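Local coordinates for SusD homolog (Bacteroides thetaiotaomicron, PDB 3EHM), which probably binds mucin O-glycans at the cell surface, as a SusD-family lipoprotein of a gut symbiont that uses these host sugars, at residues A[79-84]-A[474-479]; A[391-396]-A[415-420]; A[485-490]-A[516-521]. One frame throughout, in Å; residues are numbered along the deposited sequence.

Interaction 1. Residues A[79-84]-A[474-479]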
ATOM      1  N   ALA A  79      -1.081 -16.244   0.137  1.00 13.34           N
ATOM      2  CA  ALA A  79      -1.735 -15.960  -1.143  1.00 14.11           C
ATOM      3  C   ALA A  79      -3.176 -16.454  -1.106  1.00 14.08           C
ATOM      4  O   ALA A  79      -4.078 -15.831  -1.671  1.00 13.18           O
ATOM      5  CB  ALA A  79      -0.982 -16.624  -2.288  1.00 10.72           C
ATOM      6  N   ASN A  80      -3.391 -17.577  -0.433  1.00 13.59           N
ATOM      7  CA  ASN A  80      -4.732 -18.125  -0.325  1.00 13.72           C
ATOM      8  C   ASN A  80      -5.262 -18.047   1.099  1.00 13.25           C
ATOM      9  O   ASN A  80      -6.054 -18.879   1.544  1.00 11.25           O
ATOM     10  CB  ASN A  80      -4.761 -19.550  -0.863  1.00 15.57           C
ATOM     11  CG  ASN A  80      -4.669 -19.582  -2.373  1.00 16.39           C
ATOM     12  OD1 ASN A  80      -5.664 -19.808  -3.066  1.00 18.45           O
ATOM     13  ND2 ASN A  80      -3.475 -19.326  -2.894  1.00 11.89           N
ATOM     14  N   TRP A  81      -4.786 -17.024   1.800  1.00 13.55           N
ATOM     15  CA  TRP A  81      -5.209 -16.706   3.155  1.00 15.22           C
ATOM     16  C   TRP A  81      -4.854 -17.716   4.241  1.00 14.76           C
ATOM     17  O   TRP A  81      -5.489 -17.739   5.293  1.00 13.73           O
ATOM     18  CB  TRP A  81      -6.724 -16.460   3.160  1.00 15.95           C
ATOM     19  CG  TRP A  81      -7.217 -15.491   2.105  1.00 15.86           C
ATOM     20  CD1 TRP A  81      -6.625 -15.199   0.905  1.00 16.79           C
ATOM     21  CD2 TRP A  81      -8.458 -14.777   2.118  1.00 14.59           C
ATOM     22  NE1 TRP A  81      -7.425 -14.354   0.170  1.00 15.70           N
ATOM     23  CE2 TRP A  81      -8.557 -14.079   0.892  1.00 16.85           C
ATOM     24  CE3 TRP A  81      -9.499 -14.661   3.046  1.00 16.17           C
ATOM     25  CZ2 TRP A  81      -9.658 -13.277   0.572  1.00 15.28           C
ATOM     26  CZ3 TRP A  81     -10.597 -13.861   2.726  1.00 16.73           C
ATOM     27  CH2 TRP A  81     -10.664 -13.180   1.498  1.00 15.24           C
ATOM     28  N   ASN A  82      -3.850 -18.551   3.995  1.00 14.78           N
ATOM     29  CA  ASN A  82      -3.429 -19.522   4.999  1.00 14.68           C
ATOM     30  C   ASN A  82      -2.236 -18.885   5.709  1.00 13.98           C
ATOM     31  O   ASN A  82      -1.089 -19.017   5.274  1.00 13.52           O
ATOM     32  CB  ASN A  82      -3.023 -20.839   4.333  1.00 16.07           C
ATOM     33  CG  ASN A  82      -2.849 -21.966   5.332  1.00 19.78           C
ATOM     34  OD1 ASN A  82      -2.658 -23.124   4.954  1.00 20.53           O
ATOM     35  ND2 ASN A  82      -2.911 -21.632   6.614  1.00 15.30           N
ATOM     36  N   PHE A  83      -2.518 -18.183   6.801  1.00 14.90           N
ATOM     37  CA  PHE A  83      -1.484 -17.482   7.549  1.00 14.97           C
ATOM     38  C   PHE A  83      -0.685 -18.380   8.489  1.00 15.45           C
ATOM     39  O   PHE A  83      -0.855 -18.339   9.708  1.00 15.87           O
ATOM     40  CB  PHE A  83      -2.113 -16.319   8.322  1.00 15.01           C
ATOM     41  CG  PHE A  83      -2.856 -15.333   7.449  1.00 14.10           C
ATOM     42  CD1 PHE A  83      -2.547 -15.199   6.096  1.00 15.04           C
ATOM     43  CD2 PHE A  83      -3.836 -14.506   7.992  1.00 13.49           C
ATOM     44  CE1 PHE A  83      -3.202 -14.253   5.297  1.00 13.92           C
ATOM     45  CE2 PHE A  83      -4.497 -13.553   7.202  1.00 12.83           C
ATOM     46  CZ  PHE A  83      -4.178 -13.430   5.854  1.00 12.59           C
ATOM     47  N   THR A  84       0.208 -19.173   7.905  1.00 16.56           N
ATOM     48  CA  THR A  84       1.037 -20.105   8.662  1.00 16.11           C
ATOM     49  C   THR A  84       2.059 -19.419   9.554  1.00 16.52           C
ATOM     50  O   THR A  84       2.396 -18.251   9.359  1.00 15.62           O
ATOM     51  CB  THR A  84       1.795 -21.043   7.727  1.00 16.65           C
ATOM     52  OG1 THR A  84       2.724 -20.281   6.947  1.00 16.78           O
ATOM     53  CG2 THR A  84       0.822 -21.759   6.794  1.00 14.80           C
ATOM     54  N   GLY A 474     -12.777 -18.991   4.786  1.00 17.68           N
ATOM     55  CA  GLY A 474     -12.905 -19.892   5.916  1.00 18.30           C
ATOM     56  C   GLY A 474     -11.609 -20.059   6.684  1.00 19.25           C
ATOM     57  O   GLY A 474     -11.627 -20.315   7.889  1.00 17.97           O
ATOM     58  N   ARG A 475     -10.481 -19.912   5.992  1.00 18.67           N
ATOM     59  CA  ARG A 475      -9.175 -20.060   6.621  1.00 19.03           C
ATOM     60  C   ARG A 475      -8.855 -18.970   7.640  1.00 18.48           C
ATOM     61  O   ARG A 475      -8.008 -19.170   8.513  1.00 20.09           O
ATOM     62  CB  ARG A 475      -8.068 -20.099   5.557  1.00 17.92           C
ATOM     63  CG  ARG A 475      -8.167 -21.274   4.607  1.00 16.93           C
ATOM     64  CD  ARG A 475      -6.898 -21.472   3.782  1.00 16.97           C
ATOM     65  NE  ARG A 475      -7.029 -22.649   2.924  1.00 17.48           N
ATOM     66  CZ  ARG A 475      -7.359 -22.615   1.635  1.00 18.14           C
ATOM     67  NH1 ARG A 475      -7.581 -21.457   1.031  1.00 16.18           N
ATOM     68  NH2 ARG A 475      -7.504 -23.751   0.957  1.00 18.45           N
ATOM     69  N   ILE A 476      -9.515 -17.820   7.539  1.00 16.55           N
ATOM     70  CA  ILE A 476      -9.251 -16.744   8.493  1.00 16.02           C
ATOM     71  C   ILE A 476     -10.414 -16.508   9.444  1.00 16.37           C
ATOM     72  O   ILE A 476     -10.376 -15.587  10.257  1.00 15.72           O
ATOM     73  CB  ILE A 476      -8.936 -15.408   7.790  1.00 15.39           C
ATOM     74  CG1 ILE A 476     -10.161 -14.929   7.012  1.00 15.04           C
ATOM     75  CG2 ILE A 476      -7.726 -15.575   6.893  1.00 14.44           C
ATOM     76  CD1 ILE A 476     -10.004 -13.538   6.427  1.00 16.46           C
ATOM     77  N   GLY A 477     -11.446 -17.340   9.335  1.00 18.84           N
ATOM     78  CA  GLY A 477     -12.603 -17.208  10.204  1.00 20.60           C
ATOM     79  C   GLY A 477     -13.710 -16.329   9.653  1.00 21.93           C
ATOM     80  O   GLY A 477     -14.503 -15.781  10.416  1.00 22.70           O
ATOM     81  N   ALA A 478     -13.770 -16.187   8.331  1.00 21.69           N
ATOM     82  CA  ALA A 478     -14.801 -15.368   7.692  1.00 22.70           C
ATOM     83  C   ALA A 478     -15.539 -16.200   6.647  1.00 24.44           C
ATOM     84  O   ALA A 478     -15.185 -17.353   6.405  1.00 24.64           O
ATOM     85  CB  ALA A 478     -14.164 -14.146   7.031  1.00 21.25           C
ATOM     86  N   SER A 479     -16.564 -15.618   6.028  1.00 26.41           N
ATOM     87  CA  SER A 479     -17.321 -16.333   5.003  1.00 28.01           C
ATOM     88  C   SER A 479     -17.273 -15.579   3.680  1.00 28.51           C
ATOM     89  O   SER A 479     -16.916 -14.402   3.635  1.00 28.57           O
ATOM     90  CB  SER A 479     -18.781 -16.507   5.425  1.00 29.34           C
ATOM     91  OG  SER A 479     -19.567 -15.412   4.986  1.00 30.49           O
TER
HETATM   92  O   HOH W   1      -5.109 -17.916   8.060  1.00 16.02           O

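Interaction 2. Residues A[391-396]-A[415-420]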
ATOM      1  N   THR A 391     -18.394   8.166 -18.488  1.00 18.84           N
ATOM      2  CA  THR A 391     -19.457   7.686 -17.618  1.00 19.81           C
ATOM      3  C   THR A 391     -19.559   6.159 -17.651  1.00 20.21           C
ATOM      4  O   THR A 391     -20.596   5.585 -17.314  1.00 19.19           O
ATOM      5  CB  THR A 391     -20.815   8.286 -18.033  1.00 21.54           C
ATOM      6  OG1 THR A 391     -21.152   7.832 -19.350  1.00 22.78           O
ATOM      7  CG2 THR A 391     -20.746   9.812 -18.036  1.00 19.79           C
ATOM      8  N   GLY A 392     -18.479   5.505 -18.062  1.00 18.96           N
ATOM      9  CA  GLY A 392     -18.480   4.056 -18.118  1.00 19.44           C
ATOM     10  C   GLY A 392     -18.215   3.436 -16.756  1.00 20.17           C
ATOM     11  O   GLY A 392     -17.619   4.066 -15.883  1.00 18.55           O
ATOM     12  N   LYS A 393     -18.666   2.201 -16.572  1.00 19.70           N
ATOM     13  CA  LYS A 393     -18.472   1.489 -15.315  1.00 21.13           C
ATOM     14  C   LYS A 393     -17.425   0.399 -15.503  1.00 20.79           C
ATOM     15  O   LYS A 393     -17.143  -0.013 -16.628  1.00 21.77           O
ATOM     16  CB  LYS A 393     -19.793   0.869 -14.844  1.00 22.71           C
ATOM     17  CG  LYS A 393     -20.734   1.841 -14.125  1.00 26.31           C
ATOM     18  CD  LYS A 393     -21.137   2.999 -15.016  1.00 27.91           C
ATOM     19  CE  LYS A 393     -22.109   3.936 -14.322  1.00 29.92           C
ATOM     20  NZ  LYS A 393     -22.472   5.092 -15.199  1.00 32.00           N
ATOM     21  N   PRO A 394     -16.826  -0.083 -14.402  1.00 20.97           N
ATOM     22  CA  PRO A 394     -15.815  -1.133 -14.544  1.00 19.54           C
ATOM     23  C   PRO A 394     -16.342  -2.365 -15.270  1.00 19.09           C
ATOM     24  O   PRO A 394     -17.531  -2.680 -15.215  1.00 19.77           O
ATOM     25  CB  PRO A 394     -15.405  -1.422 -13.099  1.00 19.68           C
ATOM     26  CG  PRO A 394     -16.613  -1.033 -12.309  1.00 22.35           C
ATOM     27  CD  PRO A 394     -17.054   0.239 -12.985  1.00 20.50           C
ATOM     28  N   THR A 395     -15.444  -3.057 -15.956  1.00 18.02           N
ATOM     29  CA  THR A 395     -15.816  -4.240 -16.712  1.00 18.27           C
ATOM     30  C   THR A 395     -15.787  -5.489 -15.852  1.00 18.99           C
ATOM     31  O   THR A 395     -14.833  -5.724 -15.108  1.00 18.82           O
ATOM     32  CB  THR A 395     -14.870  -4.445 -17.893  1.00 16.43           C
ATOM     33  OG1 THR A 395     -14.781  -3.227 -18.640  1.00 19.40           O
ATOM     34  CG2 THR A 395     -15.389  -5.563 -18.794  1.00 19.43           C
ATOM     35  N   GLY A 396     -16.838  -6.290 -15.958  1.00 18.78           N
ATOM     36  CA  GLY A 396     -16.894  -7.511 -15.187  1.00 19.57           C
ATOM     37  C   GLY A 396     -16.151  -8.614 -15.909  1.00 20.43           C
ATOM     38  O   GLY A 396     -15.821  -8.492 -17.087  1.00 20.66           O
ATOM     39  N   ASN A 415     -21.621  -0.233  -9.217  1.00 15.89           N
ATOM     40  CA  ASN A 415     -20.349   0.483  -9.208  1.00 15.33           C
ATOM     41  C   ASN A 415     -20.487   1.882  -9.800  1.00 15.78           C
ATOM     42  O   ASN A 415     -21.519   2.225 -10.381  1.00 17.40           O
ATOM     43  CB  ASN A 415     -19.288  -0.335  -9.954  1.00 14.62           C
ATOM     44  CG  ASN A 415     -17.947  -0.350  -9.231  1.00 14.45           C
ATOM     45  OD1 ASN A 415     -17.267  -1.380  -9.170  1.00 17.14           O
ATOM     46  ND2 ASN A 415     -17.560   0.792  -8.688  1.00  9.44           N
ATOM     47  N   THR A 416     -19.442   2.691  -9.654  1.00 15.74           N
ATOM     48  CA  THR A 416     -19.472   4.071 -10.130  1.00 14.21           C
ATOM     49  C   THR A 416     -18.523   4.344 -11.303  1.00 14.51           C
ATOM     50  O   THR A 416     -17.691   3.507 -11.658  1.00 15.62           O
ATOM     51  CB  THR A 416     -19.127   5.032  -8.963  1.00 14.76           C
ATOM     52  OG1 THR A 416     -19.374   6.386  -9.352  1.00 13.80           O
ATOM     53  CG2 THR A 416     -17.656   4.881  -8.568  1.00 14.04           C
ATOM     54  N   SER A 417     -18.659   5.531 -11.888  1.00 13.95           N
ATOM     55  CA  SER A 417     -17.847   5.959 -13.026  1.00 14.73           C
ATOM     56  C   SER A 417     -16.819   7.016 -12.609  1.00 14.10           C
ATOM     57  O   SER A 417     -16.807   7.463 -11.462  1.00 15.97           O
ATOM     58  CB  SER A 417     -18.750   6.556 -14.100  1.00 14.50           C
ATOM     59  OG  SER A 417     -19.334   7.754 -13.623  1.00 12.49           O
ATOM     60  N   PRO A 418     -15.947   7.436 -13.544  1.00 13.92           N
ATOM     61  CA  PRO A 418     -14.923   8.444 -13.259  1.00 13.89           C
ATOM     62  C   PRO A 418     -15.477   9.861 -13.123  1.00 14.30           C
ATOM     63  O   PRO A 418     -14.981  10.656 -12.323  1.00 13.42           O
ATOM     64  CB  PRO A 418     -13.979   8.340 -14.462  1.00 15.03           C
ATOM     65  CG  PRO A 418     -14.210   6.953 -14.986  1.00 15.29           C
ATOM     66  CD  PRO A 418     -15.704   6.821 -14.860  1.00 14.25           C
ATOM     67  N   LYS A 419     -16.504  10.178 -13.907  1.00 13.53           N
ATOM     68  CA  LYS A 419     -17.077  11.523 -13.881  1.00 16.05           C
ATOM     69  C   LYS A 419     -17.674  11.872 -12.525  1.00 16.26           C
ATOM     70  O   LYS A 419     -18.540  11.170 -12.009  1.00 16.59           O
ATOM     71  CB  LYS A 419     -18.129  11.675 -14.984  1.00 15.99           C
ATOM     72  CG  LYS A 419     -18.630  13.098 -15.156  1.00 18.51           C
ATOM     73  CD  LYS A 419     -19.612  13.198 -16.314  1.00 21.31           C
ATOM     74  CE  LYS A 419     -20.181  14.603 -16.428  1.00 24.29           C
ATOM     75  NZ  LYS A 419     -21.220  14.663 -17.493  1.00 29.06           N
ATOM     76  N   TRP A 420     -17.211  12.978 -11.957  1.00 18.05           N
ATOM     77  CA  TRP A 420     -17.664  13.412 -10.643  1.00 19.02           C
ATOM     78  C   TRP A 420     -19.177  13.558 -10.478  1.00 21.07           C
ATOM     79  O   TRP A 420     -19.745  13.067  -9.503  1.00 20.34           O
ATOM     80  CB  TRP A 420     -16.976  14.728 -10.272  1.00 19.32           C
ATOM     81  CG  TRP A 420     -17.344  15.223  -8.909  1.00 20.04           C
ATOM     82  CD1 TRP A 420     -18.295  16.156  -8.602  1.00 20.57           C
ATOM     83  CD2 TRP A 420     -16.790  14.788  -7.665  1.00 19.10           C
ATOM     84  NE1 TRP A 420     -18.366  16.328  -7.241  1.00 19.81           N
ATOM     85  CE2 TRP A 420     -17.451  15.502  -6.641  1.00 19.61           C
ATOM     86  CE3 TRP A 420     -15.797  13.863  -7.313  1.00 19.15           C
ATOM     87  CZ2 TRP A 420     -17.150  15.322  -5.288  1.00 19.63           C
ATOM     88  CZ3 TRP A 420     -15.498  13.683  -5.967  1.00 19.73           C
ATOM     89  CH2 TRP A 420     -16.173  14.411  -4.971  1.00 19.99           C
TER

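Interaction 3. Residues A[485-490]-A[516-521]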
ATOM      1  N   VAL A 485     -11.334  -9.917   1.057  1.00 14.64           N
ATOM      2  CA  VAL A 485      -9.907  -9.820   1.382  1.00 12.60           C
ATOM      3  C   VAL A 485      -9.764 -10.021   2.888  1.00 12.69           C
ATOM      4  O   VAL A 485     -10.717  -9.818   3.631  1.00 13.07           O
ATOM      5  CB  VAL A 485      -9.307  -8.423   1.042  1.00 13.42           C
ATOM      6  CG1 VAL A 485      -9.659  -8.034  -0.378  1.00 12.82           C
ATOM      7  CG2 VAL A 485      -9.796  -7.371   2.031  1.00 11.64           C
ATOM      8  N   PRO A 486      -8.579 -10.447   3.360  1.00 12.17           N
ATOM      9  CA  PRO A 486      -8.445 -10.623   4.809  1.00 12.29           C
ATOM     10  C   PRO A 486      -8.497  -9.231   5.447  1.00 12.34           C
ATOM     11  O   PRO A 486      -8.128  -8.239   4.810  1.00 11.01           O
ATOM     12  CB  PRO A 486      -7.065 -11.269   4.957  1.00 12.08           C
ATOM     13  CG  PRO A 486      -6.876 -11.990   3.643  1.00 13.97           C
ATOM     14  CD  PRO A 486      -7.408 -10.991   2.651  1.00 12.46           C
ATOM     15  N   GLU A 487      -8.969  -9.147   6.687  1.00 12.25           N
ATOM     16  CA  GLU A 487      -9.040  -7.861   7.376  1.00 12.70           C
ATOM     17  C   GLU A 487      -7.673  -7.493   7.960  1.00 11.90           C
ATOM     18  O   GLU A 487      -7.417  -6.334   8.296  1.00 12.32           O
ATOM     19  CB  GLU A 487     -10.068  -7.916   8.515  1.00 16.29           C
ATOM     20  CG  GLU A 487     -11.526  -8.098   8.091  1.00 16.21           C
ATOM     21  CD  GLU A 487     -12.100  -6.896   7.355  1.00 19.31           C
ATOM     22  OE1 GLU A 487     -11.534  -5.784   7.469  1.00 17.22           O
ATOM     23  OE2 GLU A 487     -13.134  -7.063   6.670  1.00 20.67           O
ATOM     24  N   ARG A 488      -6.793  -8.483   8.075  1.00 13.67           N
ATOM     25  CA  ARG A 488      -5.464  -8.263   8.644  1.00 13.51           C
ATOM     26  C   ARG A 488      -4.669  -9.556   8.609  1.00 15.13           C
ATOM     27  O   ARG A 488      -5.230 -10.626   8.387  1.00 15.69           O
ATOM     28  CB  ARG A 488      -5.590  -7.833  10.112  1.00 13.71           C
ATOM     29  CG  ARG A 488      -6.224  -8.916  11.012  1.00 15.67           C
ATOM     30  CD  ARG A 488      -6.344  -8.481  12.478  1.00 13.72           C
ATOM     31  NE  ARG A 488      -5.065  -8.483  13.193  1.00 12.99           N
ATOM     32  CZ  ARG A 488      -4.521  -9.553  13.770  1.00 15.15           C
ATOM     33  NH1 ARG A 488      -5.136 -10.727  13.729  1.00 14.48           N
ATOM     34  NH2 ARG A 488      -3.356  -9.450  14.395  1.00 13.82           N
ATOM     35  N   PHE A 489      -3.361  -9.446   8.824  1.00 14.17           N
ATOM     36  CA  PHE A 489      -2.498 -10.616   8.909  1.00 14.36           C
ATOM     37  C   PHE A 489      -2.585 -10.967  10.392  1.00 13.72           C
ATOM     38  O   PHE A 489      -2.912 -10.104  11.206  1.00 13.57           O
ATOM     39  CB  PHE A 489      -1.038 -10.262   8.583  1.00 13.12           C
ATOM     40  CG  PHE A 489      -0.635 -10.524   7.156  1.00 14.78           C
ATOM     41  CD1 PHE A 489      -1.548 -11.019   6.229  1.00 14.73           C
ATOM     42  CD2 PHE A 489       0.672 -10.270   6.739  1.00 15.26           C
ATOM     43  CE1 PHE A 489      -1.165 -11.255   4.905  1.00 17.34           C
ATOM     44  CE2 PHE A 489       1.061 -10.503   5.418  1.00 16.19           C
ATOM     45  CZ  PHE A 489       0.137 -10.998   4.502  1.00 15.86           C
ATOM     46  N   ARG A 490      -2.312 -12.216  10.753  1.00 13.94           N
ATOM     47  CA  ARG A 490      -2.331 -12.588  12.163  1.00 13.56           C
ATOM     48  C   ARG A 490      -0.878 -12.839  12.546  1.00 14.56           C
ATOM     49  O   ARG A 490      -0.057 -13.157  11.687  1.00 13.70           O
ATOM     50  CB  ARG A 490      -3.149 -13.865  12.404  1.00 14.68           C
ATOM     51  CG  ARG A 490      -2.471 -15.141  11.919  1.00 16.59           C
ATOM     52  CD  ARG A 490      -3.104 -16.392  12.513  1.00 16.23           C
ATOM     53  NE  ARG A 490      -2.410 -17.594  12.056  1.00 18.00           N
ATOM     54  CZ  ARG A 490      -2.525 -18.791  12.619  1.00 18.57           C
ATOM     55  NH1 ARG A 490      -3.315 -18.962  13.671  1.00 18.12           N
ATOM     56  NH2 ARG A 490      -1.834 -19.818  12.136  1.00 15.93           N
ATOM     57  N   ALA A 516      -9.748 -12.478  10.144  1.00 16.99           N
ATOM     58  CA  ALA A 516     -11.086 -11.904  10.022  1.00 17.93           C
ATOM     59  C   ALA A 516     -11.361 -10.737  10.972  1.00 18.21           C
ATOM     60  O   ALA A 516     -12.355 -10.027  10.824  1.00 18.85           O
ATOM     61  CB  ALA A 516     -12.137 -12.994  10.227  1.00 19.68           C
ATOM     62  N   THR A 517     -10.481 -10.524  11.941  1.00 18.59           N
ATOM     63  CA  THR A 517     -10.679  -9.445  12.902  1.00 18.53           C
ATOM     64  C   THR A 517     -10.412  -8.059  12.313  1.00 18.23           C
ATOM     65  O   THR A 517      -9.298  -7.750  11.889  1.00 18.47           O
ATOM     66  CB  THR A 517      -9.796  -9.668  14.139  1.00 18.03           C
ATOM     67  OG1 THR A 517     -10.169 -10.907  14.755  1.00 19.73           O
ATOM     68  CG2 THR A 517      -9.963  -8.537  15.138  1.00 17.40           C
ATOM     69  N   LYS A 518     -11.447  -7.224  12.296  1.00 16.36           N
ATOM     70  CA  LYS A 518     -11.336  -5.875  11.753  1.00 16.74           C
ATOM     71  C   LYS A 518     -10.425  -4.984  12.585  1.00 16.82           C
ATOM     72  O   LYS A 518     -10.462  -5.007  13.818  1.00 16.83           O
ATOM     73  CB  LYS A 518     -12.719  -5.227  11.648  1.00 18.39           C
ATOM     74  CG  LYS A 518     -13.653  -5.899  10.652  1.00 18.79           C
ATOM     75  CD  LYS A 518     -14.991  -5.176  10.606  1.00 23.18           C
ATOM     76  CE  LYS A 518     -15.966  -5.863   9.662  1.00 25.22           C
ATOM     77  NZ  LYS A 518     -17.218  -5.074   9.530  1.00 28.75           N
ATOM     78  N   LEU A 519      -9.611  -4.189  11.904  1.00 15.67           N
ATOM     79  CA  LEU A 519      -8.701  -3.299  12.598  1.00 15.13           C
ATOM     80  C   LEU A 519      -9.413  -2.057  13.108  1.00 14.82           C
ATOM     81  O   LEU A 519     -10.573  -1.810  12.779  1.00 15.00           O
ATOM     82  CB  LEU A 519      -7.521  -2.942  11.690  1.00 15.18           C
ATOM     83  CG  LEU A 519      -6.675  -4.185  11.377  1.00 13.62           C
ATOM     84  CD1 LEU A 519      -5.512  -3.827  10.452  1.00 14.66           C
ATOM     85  CD2 LEU A 519      -6.150  -4.775  12.684  1.00 15.29           C
ATOM     86  N   TRP A 520      -8.704  -1.287  13.921  1.00 15.84           N
ATOM     87  CA  TRP A 520      -9.240  -0.086  14.547  1.00 16.20           C
ATOM     88  C   TRP A 520      -9.849   0.985  13.644  1.00 16.30           C
ATOM     89  O   TRP A 520     -10.911   1.523  13.965  1.00 15.44           O
ATOM     90  CB  TRP A 520      -8.157   0.551  15.421  1.00 16.87           C
ATOM     91  CG  TRP A 520      -8.579   1.835  16.076  1.00 19.99           C
ATOM     92  CD1 TRP A 520      -9.557   1.999  17.020  1.00 19.77           C
ATOM     93  CD2 TRP A 520      -8.037   3.136  15.828  1.00 19.60           C
ATOM     94  NE1 TRP A 520      -9.655   3.327  17.373  1.00 21.28           N
ATOM     95  CE2 TRP A 520      -8.735   4.047  16.656  1.00 19.80           C
ATOM     96  CE3 TRP A 520      -7.030   3.624  14.984  1.00 19.92           C
ATOM     97  CZ2 TRP A 520      -8.456   5.415  16.666  1.00 19.88           C
ATOM     98  CZ3 TRP A 520      -6.754   4.990  14.993  1.00 21.10           C
ATOM     99  CH2 TRP A 520      -7.467   5.868  15.830  1.00 20.66           C
ATOM    100  N   TRP A 521      -9.191   1.304  12.530  1.00 14.76           N
ATOM    101  CA  TRP A 521      -9.699   2.350  11.640  1.00 15.13           C
ATOM    102  C   TRP A 521     -10.829   1.987  10.676  1.00 14.85           C
ATOM    103  O   TRP A 521     -11.255   2.830   9.884  1.00 15.76           O
ATOM    104  CB  TRP A 521      -8.548   2.998  10.854  1.00 13.31           C
ATOM    105  CG  TRP A 521      -7.435   2.068  10.433  1.00 13.32           C
ATOM    106  CD1 TRP A 521      -6.128   2.121  10.837  1.00 15.17           C
ATOM    107  CD2 TRP A 521      -7.527   0.966   9.524  1.00 12.89           C
ATOM    108  NE1 TRP A 521      -5.402   1.120  10.237  1.00 13.19           N
ATOM    109  CE2 TRP A 521      -6.233   0.395   9.425  1.00 13.75           C
ATOM    110  CE3 TRP A 521      -8.574   0.402   8.781  1.00 14.31           C
ATOM    111  CZ2 TRP A 521      -5.962  -0.714   8.613  1.00 11.81           C
ATOM    112  CZ3 TRP A 521      -8.301  -0.704   7.971  1.00 11.54           C
ATOM    113  CH2 TRP A 521      -7.003  -1.247   7.896  1.00 12.55           C
TER
HETATM  114  O   HOH W   2      -9.425  -4.452   8.876  1.00 12.90           O

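Interaction 1. Residues A[79-84]-A[474-479]
Trp81 and Phe83 supply the flat groups of the contact between the loop before helix 85-110 and the C-terminal end of helix 472-475 in the SusD-like fold. The Trp81 indole has Ala79 O in plane at its edge, and its NE1 is hydrogen-bonded to Thr313 OG1. Trp81 O sits 4.0 Å over one face of the Phe83 ring, near its margin, while Phe489 meets the ring edge-to-face. Ile476 reaches both rings obliquely with different branches. Its CG1 takes the crowded position between backbone N and carbonyl carbon (chi1 65°), which sends CD1 to 3.6 Å from Trp81 CE3; CG2 lies 3.8 Å from Phe83 CE2. Gly477, at positive phi, closes the last turn of the helix in a Schellman motif. Arg475 runs extended from CG to NE past Asn82, and its CD sits 4.0 Å from Asn82 CB. At the tip, NH1 gives a weak, bent hydrogen bond to Asn80 O (3.0 Å, 135°), the same nitrogen being salt-bridged to Asp469. The backbones are joined by a single water, which accepts from Phe83 N at 2.9 Å and donates to Trp81 O at 2.8 Å and to Arg475 O at 3.2 Å.

Interaction 2. Residues A[391-396]-A[415-420]
Thr391, Pro394 and Asn415 bury the most surface where 391-396 and 415-420, both irregular, pass in roughly opposite directions within the long loop between helices 384-388 and 429-445. Pro394 sets its ring obliquely against the Asn415 side chain, CG lying 3.6 Å from Asn415 CB, while its CD rests 3.6 Å from Thr416 O. Tyr279 of helix 274-282 also touches this proline. At the other end Thr391 CG2 lies alongside the extended Lys419 chain, 4.0 Å from its CD. Ser417 CB lies 3.3 Å from Gly392 O, and Ser417 CA makes a C-H...O contact with the same oxygen at 3.4 Å. Lys393 bends at chi2 (61°) and folds back along its own segment, so NZ donates to Thr391 O at 2.9 Å from above the carbonyl plane. Asp422 OD2 forms a salt bridge with NZ and a hydrogen bond with Ser417 OG. An alanine in place of Lys393 would remove NZ with its bonds to Thr391 O and Asp422, and would probably weaken the tie between the segments through that aspartate. No hydrogen bond crosses between the segments and Gly392 O is buried without a polar partner, so cohesion rests on packing and the shared Asp422.

Interaction 3. Residues A[485-490]-A[516-521]
Glu487 O is the best-held polar atom of this contact, gripped by two donors: Arg457 NH1 from helix 449-459 and a water that gives it a hydrogen at 2.8 Å. The contact joins two irregular loops of the SusD-like fold, one between helices 472-475 and 495-498, the other following helix 505-509. The same water donates to Glu487 OE1 at 2.9 Å and accepts from Leu519 N at 3.0 Å. It ties a backbone carbonyl and a carboxylate of one loop to an N-H of the other. No direct hydrogen bond joins 485-490 to 516-521, although Glu487 and Gly515 share a backbone hydrogen bond just before 516.

The Glu487 chain bends at chi2 (-68°), which curls the carboxylate round beside Lys518, the two side chains running side by side. They meet through carbon, with Lys518 CG 3.8 Å from Glu487 CD; the opposite charges stay apart, and the salt bridge of OE2 is made with Arg526. These two cations would probably favour the ionised carboxylate. Nearer the backbone, Glu487 CG packs 3.4 Å from Ala516 O.

Arg488 also points toward 516-521, its CG in the crowded position between backbone N and carbonyl carbon (chi1 63°). Leu519 crosses it at about a right angle and reaches the edge of the guanidinium with CD2, near the group's plane. The charged end is held by main-chain oxygens: NH1 bonds to Ile514 O, just before the partner segment, and NH2 to Phe140 O, far off in the chain, which fixes the group's orientation. Leu519 CB lies 4.0 Å above one face of the Trp521 ring, near its margin. The closest approach between segments 485-490 and 516-521 is Arg488 CD to Thr517 O, at 3.1 Å.

Overall arrangement
Interactions 1 and 3 form one continuous patch, their centres 11 Å apart on the same side of the chain's centre. They meet directly: Phe83 O probably accepts a hydrogen bond from Arg490 NE at 2.9 Å, and Ile476 O packs on Ala516 CB. Interaction 2 stands apart, its centre about 31 Å from that of interaction 1 and about 28 Å from that of interaction 3. Along the chain, interaction 2 is nested within the span closed by interaction 1, and interaction 3 follows both. Loops near the C-terminal end are thereby packed against the residues leading into helix 85-110, while interaction 2 joins two parts of the long loop before helix 429-445 in this largely helical, SusD-like protein.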